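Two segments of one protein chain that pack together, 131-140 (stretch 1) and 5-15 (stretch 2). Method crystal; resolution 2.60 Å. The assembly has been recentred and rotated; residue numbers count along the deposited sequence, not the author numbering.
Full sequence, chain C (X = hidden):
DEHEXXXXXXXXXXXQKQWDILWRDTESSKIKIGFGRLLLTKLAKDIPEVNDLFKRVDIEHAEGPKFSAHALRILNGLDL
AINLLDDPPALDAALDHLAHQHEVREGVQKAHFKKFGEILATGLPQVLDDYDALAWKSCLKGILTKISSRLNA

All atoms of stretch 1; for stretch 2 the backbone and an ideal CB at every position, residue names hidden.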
# COMPACT_ATOMS: atom_id res chain seq x y z
N TYR C 131 10.82 19.85 -5.86
CA TYR C 131 11.10 21.13 -6.49
C TYR C 131 10.56 21.18 -7.90
O TYR C 131 11.12 20.55 -8.80
CB TYR C 131 12.61 21.39 -6.51
CG TYR C 131 13.06 22.70 -7.14
CD1 TYR C 131 12.99 23.89 -6.43
CD2 TYR C 131 13.58 22.73 -8.44
CE1 TYR C 131 13.41 25.09 -6.99
CE2 TYR C 131 14.01 23.94 -9.01
CZ TYR C 131 13.91 25.11 -8.28
OH TYR C 131 14.32 26.32 -8.80
N ASP C 132 9.48 21.93 -8.11
CA ASP C 132 8.99 22.17 -9.46
C ASP C 132 9.82 23.28 -10.06
O ASP C 132 9.67 24.45 -9.68
CB ASP C 132 7.52 22.56 -9.46
CG ASP C 132 6.94 22.63 -10.86
OD1 ASP C 132 6.20 21.69 -11.23
OD2 ASP C 132 7.17 23.56 -11.67
N ALA C 133 10.70 22.93 -11.00
CA ALA C 133 11.60 23.93 -11.57
C ALA C 133 10.86 25.04 -12.30
O ALA C 133 11.28 26.19 -12.23
CB ALA C 133 12.64 23.28 -12.49
N LEU C 134 9.76 24.70 -12.97
CA LEU C 134 9.02 25.68 -13.77
C LEU C 134 8.31 26.71 -12.90
O LEU C 134 8.36 27.91 -13.20
CB LEU C 134 8.04 24.99 -14.72
CG LEU C 134 8.68 24.15 -15.83
CD1 LEU C 134 7.63 23.48 -16.69
CD2 LEU C 134 9.64 24.96 -16.70
N ALA C 135 7.66 26.25 -11.84
CA ALA C 135 6.94 27.13 -10.92
C ALA C 135 7.89 28.08 -10.17
O ALA C 135 7.59 29.27 -10.04
CB ALA C 135 6.13 26.31 -9.94
N TRP C 136 9.01 27.55 -9.69
CA TRP C 136 9.98 28.38 -8.99
C TRP C 136 10.59 29.39 -9.94
O TRP C 136 10.69 30.56 -9.60
CB TRP C 136 11.07 27.52 -8.36
CG TRP C 136 10.67 27.01 -7.03
CD1 TRP C 136 10.05 25.83 -6.77
CD2 TRP C 136 10.84 27.66 -5.77
NE1 TRP C 136 9.83 25.69 -5.43
CE2 TRP C 136 10.30 26.80 -4.79
CE3 TRP C 136 11.40 28.87 -5.37
CZ2 TRP C 136 10.31 27.13 -3.43
CZ3 TRP C 136 11.40 29.19 -4.02
CH2 TRP C 136 10.86 28.32 -3.07
N LYS C 137 10.97 28.94 -11.14
CA LYS C 137 11.56 29.83 -12.13
C LYS C 137 10.71 31.08 -12.39
O LYS C 137 11.21 32.21 -12.31
CB LYS C 137 11.84 29.09 -13.44
CG LYS C 137 12.62 29.93 -14.44
CD LYS C 137 12.84 29.20 -15.76
CE LYS C 137 13.51 30.12 -16.78
NZ LYS C 137 14.73 30.82 -16.23
N SER C 138 9.43 30.88 -12.69
CA SER C 138 8.54 32.00 -12.99
C SER C 138 8.24 32.88 -11.77
O SER C 138 8.19 34.10 -11.90
CB SER C 138 7.25 31.51 -13.64
OG SER C 138 6.50 30.71 -12.74
N CYS C 139 8.03 32.26 -10.61
CA CYS C 139 7.82 33.03 -9.38
C CYS C 139 9.08 33.81 -8.98
O CYS C 139 9.01 35.00 -8.68
CB CYS C 139 7.30 32.14 -8.26
SG CYS C 139 5.60 31.57 -8.59
N LEU C 140 10.24 33.15 -9.00
CA LEU C 140 11.50 33.83 -8.70
C LEU C 140 11.74 35.01 -9.64
O LEU C 140 12.19 36.06 -9.20
CB LEU C 140 12.69 32.87 -8.74
CG LEU C 140 12.78 31.92 -7.54
CD1 LEU C 140 13.91 30.92 -7.73
CD2 LEU C 140 12.94 32.69 -6.23
N UNK C 5 -0.33 33.21 -16.44
CA UNK C 5 0.19 31.88 -16.66
C UNK C 5 1.63 31.85 -16.18
O UNK C 5 2.30 30.80 -16.17
CB UNK C 5 0.08 31.48 -18.13
N UNK C 6 2.08 33.02 -15.76
CA UNK C 6 3.40 33.20 -15.22
C UNK C 6 3.26 33.37 -13.73
O UNK C 6 2.64 34.32 -13.26
CB UNK C 6 4.12 34.39 -15.86
N UNK C 7 3.85 32.44 -12.98
CA UNK C 7 3.64 32.35 -11.55
C UNK C 7 2.14 32.43 -11.26
O UNK C 7 1.65 33.30 -10.53
CB UNK C 7 4.40 33.45 -10.82
N UNK C 8 1.42 31.50 -11.88
CA UNK C 8 -0.02 31.37 -11.76
C UNK C 8 -0.44 31.03 -10.33
O UNK C 8 0.41 30.86 -9.44
CB UNK C 8 -0.53 30.30 -12.73
N UNK C 9 -1.75 30.93 -10.11
CA UNK C 9 -2.30 30.50 -8.83
C UNK C 9 -1.65 29.23 -8.32
O UNK C 9 -1.02 29.24 -7.26
CB UNK C 9 -3.81 30.29 -8.95
N UNK C 10 -1.80 28.13 -9.07
CA UNK C 10 -1.21 26.84 -8.71
C UNK C 10 0.31 26.94 -8.57
O UNK C 10 0.88 26.36 -7.65
CB UNK C 10 -1.57 25.78 -9.76
N UNK C 11 0.96 27.67 -9.49
CA UNK C 11 2.42 27.90 -9.43
C UNK C 11 2.87 28.39 -8.06
O UNK C 11 3.74 27.76 -7.44
CB UNK C 11 2.84 28.92 -10.49
N UNK C 12 2.29 29.49 -7.60
CA UNK C 12 2.72 30.06 -6.33
C UNK C 12 2.33 29.20 -5.13
O UNK C 12 2.99 29.25 -4.09
CB UNK C 12 2.13 31.46 -6.17
N UNK C 13 1.27 28.41 -5.28
CA UNK C 13 0.86 27.47 -4.25
C UNK C 13 1.88 26.32 -4.15
O UNK C 13 2.18 25.86 -3.05
CB UNK C 13 -0.54 26.93 -4.55
N UNK C 14 2.40 25.88 -5.30
CA UNK C 14 3.45 24.85 -5.35
C UNK C 14 4.72 25.38 -4.68
O UNK C 14 5.34 24.69 -3.87
CB UNK C 14 3.74 24.43 -6.79
N UNK C 15 5.07 26.62 -5.01
CA UNK C 15 6.26 27.26 -4.45
C UNK C 15 6.19 27.38 -2.92
O UNK C 15 7.14 27.04 -2.23
CB UNK C 15 6.44 28.65 -5.07

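Position 5 lies in the loop before the helix, and nothing of stretch 1 comes within 5.5 Å of its ideal CB. The residue is His5.

At position 6 the CA-to-CB bond points sideways, with the ideal CB 4.8 Å from Ser138 CB. Any small or medium side chain could graze that serine. Cys6 does so, its SG 4.1 Å from Ser138 CB, while bonding covalently to a group elsewhere in the structure.

Position 7 is the most constrained. Its phi/psi of 48/56 is left-handed, territory that glycine or asparagine enters readily, yet CB points toward stretch 1 and the ideal CB stands 3.2 Å from Cys139 SG. That is tight for a nonbonded contact with sulfur, and it suits a partner that can bond to it. Cys7 closes the disulfide, SG to Cys139 SG at 2.0 Å with chi3 of 94°. The backbone N-H, present in any residue but proline, also finds Ser138: Cys7 N gives a weak hydrogen bond to Ser138 OG at 3.2 Å.

Position 8 directly precedes the helix and points sideways, so capping matters more than packing: serine, threonine, aspartate or asparagine would serve. Ser8 OG accepts from the backbone N of position 11 at 3.2 Å.

Positions 9 and 10 leave the ideal CB free of stretch 1, and polar residues fit. They are Glu9 and Glu10, the latter salt-bridged to position 13.

Position 11 points toward stretch 1, its ideal CB 4.2 Å from Ala135 CB and 4.3 Å from Cys139 SG. The backbones are close, 4.8 Å from Ala135 CA to the CA of position 11, so a compact side chain would suit: alanine, serine, aspartate or asparagine. Asp11 also completes the capping exchange, its OD1 accepting from Ser8 N at 2.9 Å.

At position 12 CB points sideways, the ideal CB 4.2 Å from Cys139 SG, and many residues could turn outward. His12 does, its end leading away.

Position 13 is out of reach, and stretch 1 makes no demand there; Arg13 NE pairs with Glu10 OE2 in a salt bridge at 2.7 Å.

Position 14 points toward Ala135 and Asp132 CB, a place for an aliphatic residue. Ile14 sets CG2 3.8 Å from Asp132 CB.

Position 15 points sideways, its ideal CB 4.3 Å from Trp136 CE2 and 4.7 Å from Cys139 SG. Valine, leucine or isoleucine could fill it. Val15 lays CG1 over the indole face, 3.6 Å from the six-membered ring centroid, and sends CG2 to Ala135 O at 3.6 Å.

Stretch 2 (5-15) HCCSEEDHRIV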
# COMPACT_ATOMS: atom_id res chain seq x y z
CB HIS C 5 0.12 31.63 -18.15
CG HIS C 5 -1.22 31.92 -18.74
ND1 HIS C 5 -2.34 31.20 -18.39
CD2 HIS C 5 -1.62 32.83 -19.66
CE1 HIS C 5 -3.38 31.66 -19.06
NE2 HIS C 5 -2.97 32.64 -19.85
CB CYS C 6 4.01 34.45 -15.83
SG CYS C 6 5.69 34.14 -16.36
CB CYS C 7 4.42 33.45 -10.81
SG CYS C 7 4.46 33.20 -9.03
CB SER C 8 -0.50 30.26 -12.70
OG SER C 8 -0.01 29.00 -12.27
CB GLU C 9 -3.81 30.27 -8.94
CG GLU C 9 -4.65 31.52 -9.20
CD GLU C 9 -4.63 32.52 -8.05
OE1 GLU C 9 -4.86 33.72 -8.31
OE2 GLU C 9 -4.38 32.12 -6.88
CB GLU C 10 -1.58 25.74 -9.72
CG GLU C 10 -2.96 25.10 -9.53
CD GLU C 10 -2.98 24.01 -8.46
OE1 GLU C 10 -2.49 22.89 -8.73
OE2 GLU C 10 -3.50 24.28 -7.35
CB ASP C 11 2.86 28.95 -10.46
CG ASP C 11 2.96 28.40 -11.87
OD1 ASP C 11 2.93 29.21 -12.82
OD2 ASP C 11 3.09 27.18 -12.14
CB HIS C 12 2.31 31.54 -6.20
CG HIS C 12 0.90 31.76 -5.74
ND1 HIS C 12 -0.04 32.42 -6.51
CD2 HIS C 12 0.28 31.45 -4.57
CE1 HIS C 12 -1.18 32.48 -5.84
NE2 HIS C 12 -1.02 31.90 -4.67
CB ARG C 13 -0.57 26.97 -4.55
CG ARG C 13 -1.17 26.05 -3.49
CD ARG C 13 -2.40 25.24 -3.94
NE ARG C 13 -2.12 24.30 -5.04
CZ ARG C 13 -1.46 23.14 -4.90
NH1 ARG C 13 -0.99 22.76 -3.72
NH2 ARG C 13 -1.27 22.36 -5.96
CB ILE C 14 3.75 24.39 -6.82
CG1 ILE C 14 2.51 23.80 -7.50
CG2 ILE C 14 4.90 23.38 -6.85
CD1 ILE C 14 2.03 22.46 -6.96
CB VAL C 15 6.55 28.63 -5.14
CG1 VAL C 15 7.54 29.46 -4.35
CG2 VAL C 15 7.07 28.41 -6.56
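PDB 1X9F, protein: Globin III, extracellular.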